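Local coordinates for putative dehydratase (Mesorhizobium loti, PDB 2POZ), which is of unknown function but belongs to the mandelate racemase/muconate lactonizing enzyme family of the enolase superfamily and may be a lyase, at residues V344-N349 and A368-N374; G35-Y41 and C309-I314; I268-Q272 and M296-M302; F116-R121 and E322-F328. All coordinates share one frame; numbering follows the deposited sequence.

Contact 1. Residues V344-N349 and A368-N374; sequences VEVLEN and AVLIKRN
The backbones of Leu347 and Leu370 form a single beta bridge, and most polar atoms brought together here belong to the backbone. Val346 O accepts from Ile371 N at 3.0 Å, the donor standing well above the carbonyl plane, while Glu348 N gives a short, fairly straight bond of 2.7 Å to Val369 O. Each carbonyl also receives a CA-H contact, from Leu370 and Leu347 respectively. Beyond the bridge, Asn374 ND2 donates to Glu345 O at 2.9 Å, nearly straight at 171° and within both the amide and the carbonyl plane. At the other end Asn349 OD1 takes a weak bond from Val369 N, 3.4 Å long. Glu345 turns its carboxylate back on its own segment: OE2 accepts from Leu347 N at 3.1 Å through its anti lone pair and also bonds Ser312 OG, while OE1 is hydrogen-bonded to Tyr343 OH. Ile371, with CG1 anti to its carbonyl carbon (chi1 -58°), lays CG1 and CD1 against the Leu347-Glu348 peptide. Leu347 CD2 touches Ala368 CB at 3.5 Å. Around the bridge Val346 and Ala368 rest on Leu313 of helix 312-324, Val346 also reaches Leu22 of strand 21-27, and Leu370 packs on Ile375 of helix 372-375.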
loop_
_atom_site.group_PDB
_atom_site.type_symbol
_atom_site.label_atom_id
_atom_site.label_comp_id
_atom_site.label_asym_id
_atom_site.label_seq_id
_atom_site.Cartn_x
_atom_site.Cartn_y
_atom_site.Cartn_z
ATOM N N VAL A 344 13.940 11.088 49.052
ATOM C CA VAL A 344 15.338 10.761 49.270
ATOM C C VAL A 344 16.249 11.351 48.203
ATOM O O VAL A 344 16.157 10.989 47.029
ATOM C CB VAL A 344 15.556 9.228 49.289
ATOM C CG1 VAL A 344 17.050 8.911 49.420
ATOM C CG2 VAL A 344 14.778 8.613 50.437
ATOM N N GLU A 345 17.131 12.259 48.612
ATOM C CA GLU A 345 18.082 12.855 47.684
ATOM C C GLU A 345 19.223 11.853 47.502
ATOM O O GLU A 345 19.948 11.550 48.449
ATOM C CB GLU A 345 18.630 14.167 48.247
ATOM C CG GLU A 345 19.620 14.849 47.314
ATOM C CD GLU A 345 19.058 15.035 45.913
ATOM O OE1 GLU A 345 18.079 15.796 45.767
ATOM O OE2 GLU A 345 19.592 14.412 44.965
ATOM N N VAL A 346 19.377 11.333 46.288
ATOM C CA VAL A 346 20.420 10.347 46.014
ATOM C C VAL A 346 21.743 10.965 45.569
ATOM O O VAL A 346 22.767 10.289 45.541
ATOM C CB VAL A 346 19.965 9.337 44.921
ATOM C CG1 VAL A 346 18.657 8.671 45.335
ATOM C CG2 VAL A 346 19.800 10.055 43.587
ATOM N N LEU A 347 21.734 12.245 45.224
ATOM C CA LEU A 347 22.963 12.879 44.765
ATOM C C LEU A 347 23.517 13.911 45.723
ATOM O O LEU A 347 22.772 14.626 46.389
ATOM C CB LEU A 347 22.745 13.542 43.404
ATOM C CG LEU A 347 22.374 12.626 42.238
ATOM C CD1 LEU A 347 22.349 13.447 40.958
ATOM C CD2 LEU A 347 23.384 11.489 42.130
ATOM N N GLU A 348 24.840 13.992 45.772
ATOM C CA GLU A 348 25.499 14.959 46.632
ATOM C C GLU A 348 25.347 16.326 45.971
ATOM O O GLU A 348 25.223 17.354 46.640
ATOM C CB GLU A 348 26.981 14.609 46.769
ATOM C CG GLU A 348 27.654 15.303 47.926
ATOM C CD GLU A 348 27.145 14.796 49.255
ATOM O OE1 GLU A 348 27.394 13.607 49.567
ATOM O OE2 GLU A 348 26.493 15.582 49.979
ATOM N N ASN A 349 25.333 16.314 44.644
ATOM C CA ASN A 349 25.221 17.534 43.857
ATOM C C ASN A 349 24.092 17.439 42.835
ATOM O O ASN A 349 24.332 17.383 41.627
ATOM C CB ASN A 349 26.546 17.775 43.148
ATOM C CG ASN A 349 27.270 16.476 42.840
ATOM O OD1 ASN A 349 26.737 15.599 42.147
ATOM N ND2 ASN A 349 28.484 16.337 43.365
ATOM N N ALA A 368 27.316 12.801 38.371
ATOM C CA ALA A 368 26.498 12.591 39.553
ATOM C C ALA A 368 27.223 11.762 40.608
ATOM O O ALA A 368 27.730 10.680 40.315
ATOM C CB ALA A 368 25.206 11.901 39.156
ATOM N N VAL A 369 27.266 12.275 41.832
ATOM C CA VAL A 369 27.918 11.575 42.936
ATOM C C VAL A 369 26.842 11.119 43.924
ATOM O O VAL A 369 26.112 11.939 44.483
ATOM C CB VAL A 369 28.920 12.497 43.675
ATOM C CG1 VAL A 369 29.692 11.700 44.719
ATOM C CG2 VAL A 369 29.877 13.137 42.678
ATOM N N LEU A 370 26.744 9.810 44.124
ATOM C CA LEU A 370 25.754 9.247 45.029
ATOM C C LEU A 370 26.077 9.531 46.494
ATOM O O LEU A 370 27.240 9.692 46.870
ATOM C CB LEU A 370 25.666 7.732 44.838
ATOM C CG LEU A 370 25.150 7.161 43.517
ATOM C CD1 LEU A 370 25.388 5.662 43.503
ATOM C CD2 LEU A 370 23.668 7.463 43.351
ATOM N N ILE A 371 25.034 9.612 47.312
ATOM C CA ILE A 371 25.204 9.812 48.743
ATOM C C ILE A 371 24.890 8.427 49.280
ATOM O O ILE A 371 23.732 8.087 49.519
ATOM C CB ILE A 371 24.195 10.831 49.314
ATOM C CG1 ILE A 371 24.352 12.175 48.599
ATOM C CG2 ILE A 371 24.431 11.004 50.810
ATOM C CD1 ILE A 371 23.420 13.268 49.113
ATOM N N LYS A 372 25.933 7.618 49.435
ATOM C CA LYS A 372 25.773 6.251 49.899
ATOM C C LYS A 372 24.946 6.111 51.169
ATOM O O LYS A 372 24.152 5.181 51.287
ATOM C CB LYS A 372 27.145 5.591 50.081
ATOM C CG LYS A 372 27.970 5.508 48.789
ATOM C CD LYS A 372 27.255 4.717 47.682
ATOM C CE LYS A 372 27.334 3.205 47.888
ATOM N NZ LYS A 372 26.679 2.758 49.145
ATOM N N ARG A 373 25.117 7.025 52.119
ATOM C CA ARG A 373 24.351 6.938 53.358
ATOM C C ARG A 373 22.846 7.005 53.111
ATOM O O ARG A 373 22.066 6.409 53.853
ATOM C CB ARG A 373 24.741 8.057 54.328
ATOM C CG ARG A 373 23.808 8.128 55.536
ATOM C CD ARG A 373 24.118 9.285 56.471
ATOM N NE ARG A 373 23.070 9.446 57.482
ATOM C CZ ARG A 373 23.146 10.278 58.517
ATOM N NH1 ARG A 373 24.225 11.029 58.682
ATOM N NH2 ARG A 373 22.146 10.362 59.388
ATOM N N ASN A 374 22.435 7.723 52.069
ATOM C CA ASN A 374 21.011 7.855 51.777
ATOM C C ASN A 374 20.374 6.672 51.054
ATOM O O ASN A 374 19.182 6.421 51.212
ATOM C CB ASN A 374 20.754 9.139 50.990
ATOM C CG ASN A 374 20.878 10.375 51.855
ATOM O OD1 ASN A 374 21.097 10.269 53.063
ATOM N ND2 ASN A 374 20.733 11.550 51.251
#

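Contact 2. Residues G35-Y41 and C309-I314; sequences GEAGIAY and CGSSLI
Glu36 has CG trans to its backbone N (chi1 -173°) and an extended chain beyond, which carries its carboxylate from strand 33-37 to the start of helix 312-324. Ser311, the N-cap residue, tucks OG between its own N and carbonyl carbon (chi1 74°), where OG accepts from Leu313 N at 3.2 Å. Ser311 OG donates in turn to Glu36 OE1 over a very short 2.5 Å. OE1 is gripped again by Ile314 N at 3.0 Å, from above the carboxylate plane; Glu36 OE2 uses its syn lone pair for Ser311 N at 2.8 Å. The buried carboxylate is thus held by three bonds, and the helix N terminus would probably favour its negative charge. The Ile314 side chain crosses that of Glu36 at about a right angle. An alanine here is likely to leave Ser311 N and Ile314 N without their carboxylate acceptors, and Ser311 OG without its mate. Farther along, Tyr41 meets Cys309 O at its ring edge and Cys309 SG obliquely, 4.8 Å from SG to the ring centroid, while its OH bonds Glu257. A carboxylate from the N-terminal domain, bound at the N terminus of a barrel-domain helix, joins the two domains of the enolase-superfamily fold.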
loop_
_atom_site.group_PDB
_atom_site.type_symbol
_atom_site.label_atom_id
_atom_site.label_comp_id
_atom_site.label_asym_id
_atom_site.label_seq_id
_atom_site.Cartn_x
_atom_site.Cartn_y
_atom_site.Cartn_z
ATOM N N GLY A 35 23.540 3.923 37.881
ATOM C CA GLY A 35 22.502 3.925 36.862
ATOM C C GLY A 35 21.120 3.816 37.490
ATOM O O GLY A 35 21.000 3.425 38.650
ATOM N N GLU A 36 20.083 4.165 36.732
ATOM C CA GLU A 36 18.711 4.096 37.232
ATOM C C GLU A 36 17.744 3.501 36.209
ATOM O O GLU A 36 17.774 3.851 35.032
ATOM C CB GLU A 36 18.227 5.493 37.645
ATOM C CG GLU A 36 16.864 5.510 38.350
ATOM C CD GLU A 36 16.530 6.865 38.979
ATOM O OE1 GLU A 36 17.458 7.651 39.237
ATOM O OE2 GLU A 36 15.336 7.142 39.235
ATOM N N ALA A 37 16.891 2.592 36.666
ATOM C CA ALA A 37 15.898 1.969 35.804
ATOM C C ALA A 37 14.659 2.862 35.872
ATOM O O ALA A 37 14.226 3.251 36.955
ATOM C CB ALA A 37 15.581 0.562 36.304
ATOM N N GLY A 38 14.092 3.189 34.715
ATOM C CA GLY A 38 12.933 4.070 34.680
ATOM C C GLY A 38 11.614 3.518 35.195
ATOM O O GLY A 38 10.557 3.898 34.694
ATOM N N ILE A 39 11.652 2.632 36.185
ATOM C CA ILE A 39 10.415 2.075 36.732
ATOM C C ILE A 39 10.195 2.599 38.163
ATOM O O ILE A 39 9.988 1.828 39.094
ATOM C CB ILE A 39 10.454 0.533 36.753
ATOM C CG1 ILE A 39 10.965 -0.008 35.406
ATOM C CG2 ILE A 39 9.056 -0.016 37.046
ATOM C CD1 ILE A 39 10.024 0.214 34.215
ATOM N N ALA A 40 10.240 3.918 38.320
ATOM C CA ALA A 40 10.059 4.559 39.623
ATOM C C ALA A 40 8.579 4.732 39.984
ATOM O O ALA A 40 8.243 5.089 41.113
ATOM C CB ALA A 40 10.757 5.914 39.629
ATOM N N TYR A 41 7.697 4.480 39.025
ATOM C CA TYR A 41 6.261 4.607 39.263
ATOM C C TYR A 41 5.529 3.470 38.568
ATOM O O TYR A 41 6.138 2.667 37.859
ATOM C CB TYR A 41 5.755 5.964 38.758
ATOM C CG TYR A 41 6.117 6.232 37.321
ATOM C CD1 TYR A 41 5.247 5.890 36.287
ATOM C CD2 TYR A 41 7.367 6.756 36.988
ATOM C CE1 TYR A 41 5.614 6.055 34.951
ATOM C CE2 TYR A 41 7.745 6.924 35.659
ATOM C CZ TYR A 41 6.863 6.570 34.648
ATOM O OH TYR A 41 7.225 6.726 33.342
ATOM N N CYS A 309 11.340 10.644 34.967
ATOM C CA CYS A 309 10.632 10.696 36.238
ATOM C C CYS A 309 11.191 9.643 37.189
ATOM O O CYS A 309 10.768 8.488 37.176
ATOM C CB CYS A 309 9.131 10.470 36.054
ATOM S SG CYS A 309 8.207 10.629 37.609
ATOM N N GLY A 310 12.150 10.059 38.007
ATOM C CA GLY A 310 12.770 9.164 38.966
ATOM C C GLY A 310 13.511 10.001 39.988
ATOM O O GLY A 310 13.009 11.029 40.425
ATOM N N SER A 311 14.702 9.573 40.373
ATOM C CA SER A 311 15.478 10.327 41.346
ATOM C C SER A 311 16.371 11.330 40.606
ATOM O O SER A 311 16.351 11.408 39.372
ATOM C CB SER A 311 16.353 9.377 42.163
ATOM O OG SER A 311 17.444 8.923 41.376
ATOM N N SER A 312 17.147 12.097 41.362
ATOM C CA SER A 312 18.069 13.074 40.783
ATOM C C SER A 312 19.075 12.400 39.844
ATOM O O SER A 312 19.606 13.036 38.930
ATOM C CB SER A 312 18.844 13.792 41.890
ATOM O OG SER A 312 17.985 14.525 42.740
ATOM N N LEU A 313 19.357 11.122 40.081
ATOM C CA LEU A 313 20.314 10.407 39.240
ATOM C C LEU A 313 19.855 10.323 37.783
ATOM O O LEU A 313 20.544 10.805 36.886
ATOM C CB LEU A 313 20.576 8.993 39.782
ATOM C CG LEU A 313 21.520 8.111 38.938
ATOM C CD1 LEU A 313 22.843 8.833 38.709
ATOM C CD2 LEU A 313 21.757 6.777 39.637
ATOM N N ILE A 314 18.694 9.728 37.530
ATOM C CA ILE A 314 18.237 9.619 36.145
ATOM C C ILE A 314 18.021 10.982 35.488
ATOM O O ILE A 314 18.179 11.117 34.280
ATOM C CB ILE A 314 16.952 8.765 36.014
ATOM C CG1 ILE A 314 16.713 8.446 34.533
ATOM C CG2 ILE A 314 15.756 9.499 36.589
ATOM C CD1 ILE A 314 15.899 7.182 34.302
#

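Contact 3. Residues I268-Q272 and M296-M302; sequences IFELQ and MAEAYNM
Phe269, at the end of helix 261-269, packs among Met296, Ala297, Tyr300 and Met302, and each meets a different part of it. Tyr300 takes the base of the side chain: Phe269 CB sits over the centre of the Tyr300 ring, 3.5 Å from its centroid, in a CH-pi contact only 7° off the ring normal. The two rings are nearly parallel, at 15°, but slid so far apart that they barely overlap, with centroids separated by 5.2 Å. Tyr300 also lies against the Phe269 carbonyl, with CD2 3.4 Å from Phe269 O. Met296 and Met302, both selenomethionine, approach the rim of the Phe269 ring. The chain of Met296 bends at its end (chi3 67°), bringing CE into the ring plane 3.6 Å from Phe269 CD1, while its CB touches Phe269 CE1. Met302 places SE at the edge, 3.8 Å from Phe269 CD2; both are Met-aromatic contacts. Ala297 closes on the far end of the ring, its CB 3.8 Å from Phe269 CE2. No hydrogen bond links the two segments. The polar ends bond to the fourth subunit instead, Tyr300 OH to its Glu270 and Gln272 OE1 to its Arg266, so the aromatic pair lies next to an interface. Helix 287-298 ends in a Schellman motif: Met302 N bonds Ala297 O and Asn301 N bonds Glu298 O, with Asn301 at positive phi as the C-prime residue. The contact joins the C-terminal ends of two successive helices of the beta/alpha barrel, where the chain turns toward the next strand in each case, 276-277 and 303-304.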
loop_
_atom_site.group_PDB
_atom_site.type_symbol
_atom_site.label_atom_id
_atom_site.label_comp_id
_atom_site.label_asym_id
_atom_site.label_seq_id
_atom_site.Cartn_x
_atom_site.Cartn_y
_atom_site.Cartn_z
ATOM N N ILE A 268 7.294 3.334 15.219
ATOM C CA ILE A 268 6.755 4.683 15.308
ATOM C C ILE A 268 7.206 5.525 14.109
ATOM O O ILE A 268 6.398 6.188 13.460
ATOM C CB ILE A 268 7.220 5.391 16.597
ATOM C CG1 ILE A 268 6.716 4.628 17.831
ATOM C CG2 ILE A 268 6.727 6.847 16.605
ATOM C CD1 ILE A 268 5.211 4.413 17.869
ATOM N N PHE A 269 8.503 5.494 13.824
ATOM C CA PHE A 269 9.062 6.262 12.721
ATOM C C PHE A 269 8.347 5.994 11.407
ATOM O O PHE A 269 7.949 6.924 10.705
ATOM C CB PHE A 269 10.553 5.952 12.573
ATOM C CG PHE A 269 11.371 6.355 13.763
ATOM C CD1 PHE A 269 12.550 5.688 14.071
ATOM C CD2 PHE A 269 10.963 7.410 14.575
ATOM C CE1 PHE A 269 13.312 6.065 15.177
ATOM C CE2 PHE A 269 11.721 7.793 15.679
ATOM C CZ PHE A 269 12.897 7.120 15.979
ATOM N N GLU A 270 8.169 4.719 11.090
ATOM C CA GLU A 270 7.525 4.339 9.845
ATOM C C GLU A 270 6.076 4.788 9.715
ATOM O O GLU A 270 5.533 4.798 8.618
ATOM C CB GLU A 270 7.633 2.830 9.642
ATOM C CG GLU A 270 9.082 2.352 9.588
ATOM C CD GLU A 270 9.227 0.948 9.027
ATOM O OE1 GLU A 270 8.412 0.072 9.388
ATOM O OE2 GLU A 270 10.169 0.723 8.230
ATOM N N LEU A 271 5.448 5.161 10.824
ATOM C CA LEU A 271 4.068 5.628 10.772
ATOM C C LEU A 271 4.028 7.078 10.312
ATOM O O LEU A 271 3.058 7.512 9.691
ATOM C CB LEU A 271 3.408 5.550 12.149
ATOM C CG LEU A 271 3.257 4.188 12.820
ATOM C CD1 LEU A 271 2.688 4.395 14.220
ATOM C CD2 LEU A 271 2.356 3.296 11.988
ATOM N N GLN A 272 5.084 7.819 10.628
ATOM C CA GLN A 272 5.154 9.233 10.290
ATOM C C GLN A 272 3.857 9.906 10.722
ATOM O O GLN A 272 3.229 10.643 9.962
ATOM C CB GLN A 272 5.380 9.418 8.794
ATOM C CG GLN A 272 6.788 9.878 8.478
ATOM C CD GLN A 272 7.121 9.790 7.006
ATOM O OE1 GLN A 272 8.163 10.276 6.574
ATOM N NE2 GLN A 272 6.239 9.162 6.226
HETATM N N MSE A 296 18.060 8.437 14.714
HETATM C CA MSE A 296 17.110 7.876 13.759
HETATM C C MSE A 296 15.921 8.815 13.601
HETATM O O MSE A 296 15.416 9.031 12.495
HETATM C CB MSE A 296 16.584 6.524 14.240
HETATM C CG MSE A 296 17.520 5.351 14.059
HETATM SE SE MSE A 296 16.611 3.693 14.563
HETATM C CE MSE A 296 15.300 3.613 13.154
ATOM N N ALA A 297 15.471 9.366 14.720
ATOM C CA ALA A 297 14.330 10.271 14.716
ATOM C C ALA A 297 14.566 11.450 13.788
ATOM O O ALA A 297 13.637 11.915 13.123
ATOM C CB ALA A 297 14.050 10.758 16.122
ATOM N N GLU A 298 15.807 11.930 13.745
ATOM C CA GLU A 298 16.163 13.051 12.886
ATOM C C GLU A 298 15.944 12.731 11.412
ATOM O O GLU A 298 15.666 13.623 10.610
ATOM C CB GLU A 298 17.625 13.461 13.110
ATOM C CG GLU A 298 17.778 14.685 13.975
ATOM C CD GLU A 298 19.220 15.148 14.111
ATOM O OE1 GLU A 298 19.428 16.369 14.293
ATOM O OE2 GLU A 298 20.136 14.304 14.052
ATOM N N ALA A 299 16.068 11.459 11.054
ATOM C CA ALA A 299 15.867 11.051 9.667
ATOM C C ALA A 299 14.381 11.082 9.326
ATOM O O ALA A 299 13.990 10.883 8.172
ATOM C CB ALA A 299 16.428 9.662 9.448
ATOM N N TYR A 300 13.551 11.332 10.335
ATOM C CA TYR A 300 12.111 11.390 10.128
ATOM C C TYR A 300 11.526 12.751 10.464
ATOM O O TYR A 300 10.325 12.880 10.697
ATOM C CB TYR A 300 11.405 10.294 10.933
ATOM C CG TYR A 300 11.627 8.917 10.349
ATOM C CD1 TYR A 300 12.772 8.180 10.652
ATOM C CD2 TYR A 300 10.714 8.377 9.447
ATOM C CE1 TYR A 300 13.000 6.935 10.066
ATOM C CE2 TYR A 300 10.932 7.144 8.857
ATOM C CZ TYR A 300 12.077 6.425 9.167
ATOM O OH TYR A 300 12.284 5.202 8.566
ATOM N N ASN A 301 12.390 13.763 10.488
ATOM C CA ASN A 301 11.969 15.130 10.747
ATOM C C ASN A 301 11.294 15.300 12.114
ATOM O O ASN A 301 10.386 16.120 12.278
ATOM C CB ASN A 301 11.023 15.574 9.622
ATOM C CG ASN A 301 11.228 17.014 9.229
ATOM O OD1 ASN A 301 12.361 17.464 9.071
ATOM N ND2 ASN A 301 10.130 17.748 9.053
HETATM N N MSE A 302 11.760 14.532 13.093
HETATM C CA MSE A 302 11.205 14.581 14.442
HETATM C C MSE A 302 12.139 15.195 15.475
HETATM O O MSE A 302 13.355 15.161 15.319
HETATM C CB MSE A 302 10.858 13.173 14.902
HETATM C CG MSE A 302 9.453 12.740 14.607
HETATM SE SE MSE A 302 9.308 10.838 14.880
HETATM C CE MSE A 302 8.180 10.416 13.343
#

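Contact 4. Residues F116-R121 and E322-F328; sequences FGGKIR and EANITNF
Ile120 and Arg121 meet Ala323 and Ile325 at the C-terminal end of helix 312-324, in the barrel domain of the enolase-type fold; just before them in the chain, Gly117 ends helix 112-115 in a Schellman motif. Backbone bonding is limited to Ile120 N, which donates to Ala323 O at 2.8 Å. Among side-chain bonds, Asn324 ND2 gives 2.7 Å to Gly118 O, in that carbonyl's plane, and a weak bond to Phe116 O, while its OD1 is taken by Lys291. Arg121 has its chain bent at chi3 (73°), which curls the guanidinium round to the helix end. There Arg121 NH1 bonds Glu322 O at 2.6 Å. Arg121 NH1 also reaches Ile325 O, at 2.8 Å. Arg121 NH2 joins it on Ile325 O at 3.1 Å, an end-on grip of one oxygen by two nitrogens. A leucine in its place would probably leave the carbonyls of Glu322 and Ile325 without these donors and the turn after the helix less firmly fixed. For apolar packing, Ile120 CD1 presses on Thr326 CG2 at 3.3 Å, tighter than usual. Ile120 CG2 lies over one face of the guanidinium and Phe328 CB over the opposite one, both offset toward the rim, with Phe328 CB 3.6 Å from Arg121 NH1.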
loop_
_atom_site.group_PDB
_atom_site.type_symbol
_atom_site.label_atom_id
_atom_site.label_comp_id
_atom_site.label_asym_id
_atom_site.label_seq_id
_atom_site.Cartn_x
_atom_site.Cartn_y
_atom_site.Cartn_z
ATOM N N PHE A 116 30.248 11.279 23.498
ATOM C CA PHE A 116 29.193 11.235 22.486
ATOM C C PHE A 116 29.381 12.219 21.332
ATOM O O PHE A 116 28.562 12.262 20.411
ATOM C CB PHE A 116 27.828 11.507 23.148
ATOM C CG PHE A 116 27.263 10.329 23.903
ATOM C CD1 PHE A 116 28.002 9.159 24.072
ATOM C CD2 PHE A 116 25.979 10.391 24.441
ATOM C CE1 PHE A 116 27.469 8.069 24.763
ATOM C CE2 PHE A 116 25.440 9.306 25.131
ATOM C CZ PHE A 116 26.187 8.143 25.292
ATOM N N GLY A 117 30.441 13.019 21.386
ATOM C CA GLY A 117 30.679 13.976 20.324
ATOM C C GLY A 117 30.623 15.419 20.781
ATOM O O GLY A 117 30.486 16.340 19.968
ATOM N N GLY A 118 30.712 15.627 22.087
ATOM C CA GLY A 118 30.697 16.982 22.604
ATOM C C GLY A 118 29.327 17.575 22.870
ATOM O O GLY A 118 28.289 16.976 22.586
ATOM N N LYS A 119 29.350 18.788 23.407
ATOM C CA LYS A 119 28.152 19.520 23.773
ATOM C C LYS A 119 27.658 20.449 22.664
ATOM O O LYS A 119 28.436 20.917 21.835
ATOM C CB LYS A 119 28.453 20.341 25.029
ATOM C CG LYS A 119 27.296 21.157 25.548
ATOM C CD LYS A 119 27.796 22.265 26.464
ATOM C CE LYS A 119 28.588 21.722 27.637
ATOM N NZ LYS A 119 29.161 22.837 28.445
ATOM N N ILE A 120 26.355 20.704 22.662
ATOM C CA ILE A 120 25.737 21.602 21.695
ATOM C C ILE A 120 25.099 22.774 22.447
ATOM O O ILE A 120 24.959 23.869 21.904
ATOM C CB ILE A 120 24.631 20.894 20.875
ATOM C CG1 ILE A 120 25.251 19.884 19.917
ATOM C CG2 ILE A 120 23.818 21.922 20.096
ATOM C CD1 ILE A 120 24.234 19.195 19.034
ATOM N N ARG A 121 24.726 22.536 23.701
ATOM C CA ARG A 121 24.086 23.563 24.526
ATOM C C ARG A 121 24.557 23.488 25.984
ATOM O O ARG A 121 24.893 22.410 26.487
ATOM C CB ARG A 121 22.557 23.407 24.442
ATOM C CG ARG A 121 22.068 21.992 24.728
ATOM C CD ARG A 121 20.586 21.818 24.420
ATOM N NE ARG A 121 20.297 21.788 22.983
ATOM C CZ ARG A 121 20.500 20.742 22.185
ATOM N NH1 ARG A 121 21.003 19.609 22.665
ATOM N NH2 ARG A 121 20.189 20.827 20.900
ATOM N N GLU A 322 20.708 15.267 26.562
ATOM C CA GLU A 322 20.173 16.532 26.081
ATOM C C GLU A 322 21.245 17.572 25.789
ATOM O O GLU A 322 20.997 18.560 25.094
ATOM C CB GLU A 322 19.156 17.072 27.086
ATOM C CG GLU A 322 18.093 16.041 27.437
ATOM C CD GLU A 322 17.068 16.552 28.431
ATOM O OE1 GLU A 322 17.461 17.255 29.390
ATOM O OE2 GLU A 322 15.872 16.233 28.259
ATOM N N ALA A 323 22.439 17.358 26.318
ATOM C CA ALA A 323 23.530 18.293 26.067
ATOM C C ALA A 323 24.126 17.999 24.691
ATOM O O ALA A 323 24.703 18.882 24.051
ATOM C CB ALA A 323 24.612 18.136 27.131
ATOM N N ASN A 324 23.929 16.766 24.227
ATOM C CA ASN A 324 24.523 16.300 22.975
ATOM C C ASN A 324 23.671 16.145 21.708
ATOM O O ASN A 324 24.164 16.395 20.606
ATOM C CB ASN A 324 25.257 14.985 23.289
ATOM C CG ASN A 324 25.870 14.330 22.066
ATOM O OD1 ASN A 324 25.238 13.508 21.408
ATOM N ND2 ASN A 324 27.108 14.687 21.762
ATOM N N ILE A 325 22.409 15.743 21.838
ATOM C CA ILE A 325 21.580 15.539 20.651
ATOM C C ILE A 325 21.250 16.811 19.879
ATOM O O ILE A 325 21.010 17.878 20.454
ATOM C CB ILE A 325 20.264 14.791 20.992
ATOM C CG1 ILE A 325 19.508 15.526 22.098
ATOM C CG2 ILE A 325 20.577 13.358 21.420
ATOM C CD1 ILE A 325 18.149 14.928 22.397
ATOM N N THR A 326 21.233 16.683 18.558
ATOM C CA THR A 326 20.960 17.817 17.696
ATOM C C THR A 326 19.474 18.149 17.567
ATOM O O THR A 326 19.126 19.294 17.274
ATOM C CB THR A 326 21.555 17.580 16.290
ATOM O OG1 THR A 326 21.160 16.289 15.827
ATOM C CG2 THR A 326 23.072 17.624 16.335
ATOM N N ASN A 327 18.602 17.167 17.793
ATOM C CA ASN A 327 17.161 17.393 17.683
ATOM C C ASN A 327 16.434 17.429 19.034
ATOM O O ASN A 327 15.356 16.866 19.194
ATOM C CB ASN A 327 16.522 16.338 16.754
ATOM C CG ASN A 327 16.760 14.900 17.222
ATOM O OD1 ASN A 327 17.726 14.606 17.928
ATOM N ND2 ASN A 327 15.884 13.993 16.799
ATOM N N PHE A 328 17.038 18.105 20.003
ATOM C CA PHE A 328 16.447 18.232 21.331
ATOM C C PHE A 328 15.356 19.292 21.315
ATOM O O PHE A 328 15.520 20.343 20.706
ATOM C CB PHE A 328 17.510 18.636 22.356
ATOM C CG PHE A 328 16.940 19.023 23.696
ATOM C CD1 PHE A 328 16.471 18.049 24.580
ATOM C CD2 PHE A 328 16.849 20.361 24.063
ATOM C CE1 PHE A 328 15.916 18.408 25.804
ATOM C CE2 PHE A 328 16.294 20.733 25.285
ATOM C CZ PHE A 328 15.827 19.755 26.159
#

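In the fold
Followed from the N terminus, the chain passes 35-41 and then 116-121 before either finds its partner. Contact 3 is the first to close, a short loop between successive barrel helices that lies within the spans of contacts 2 and 4. Contact 2 closes next, when 309-314 returns to 35-41, and contact 4 follows when 322-328 meets 116-121; these two cross, and both use helix 312-324, one at its start and one at its end. Contact 3 touches contact 4 through Glu298 with Thr326 and Met302 with Asn327. Contact 1 opens and closes last, joining the loop before strand 353-354 to the start of helix 372-375, and touches contact 2 at the start of helix 312-324.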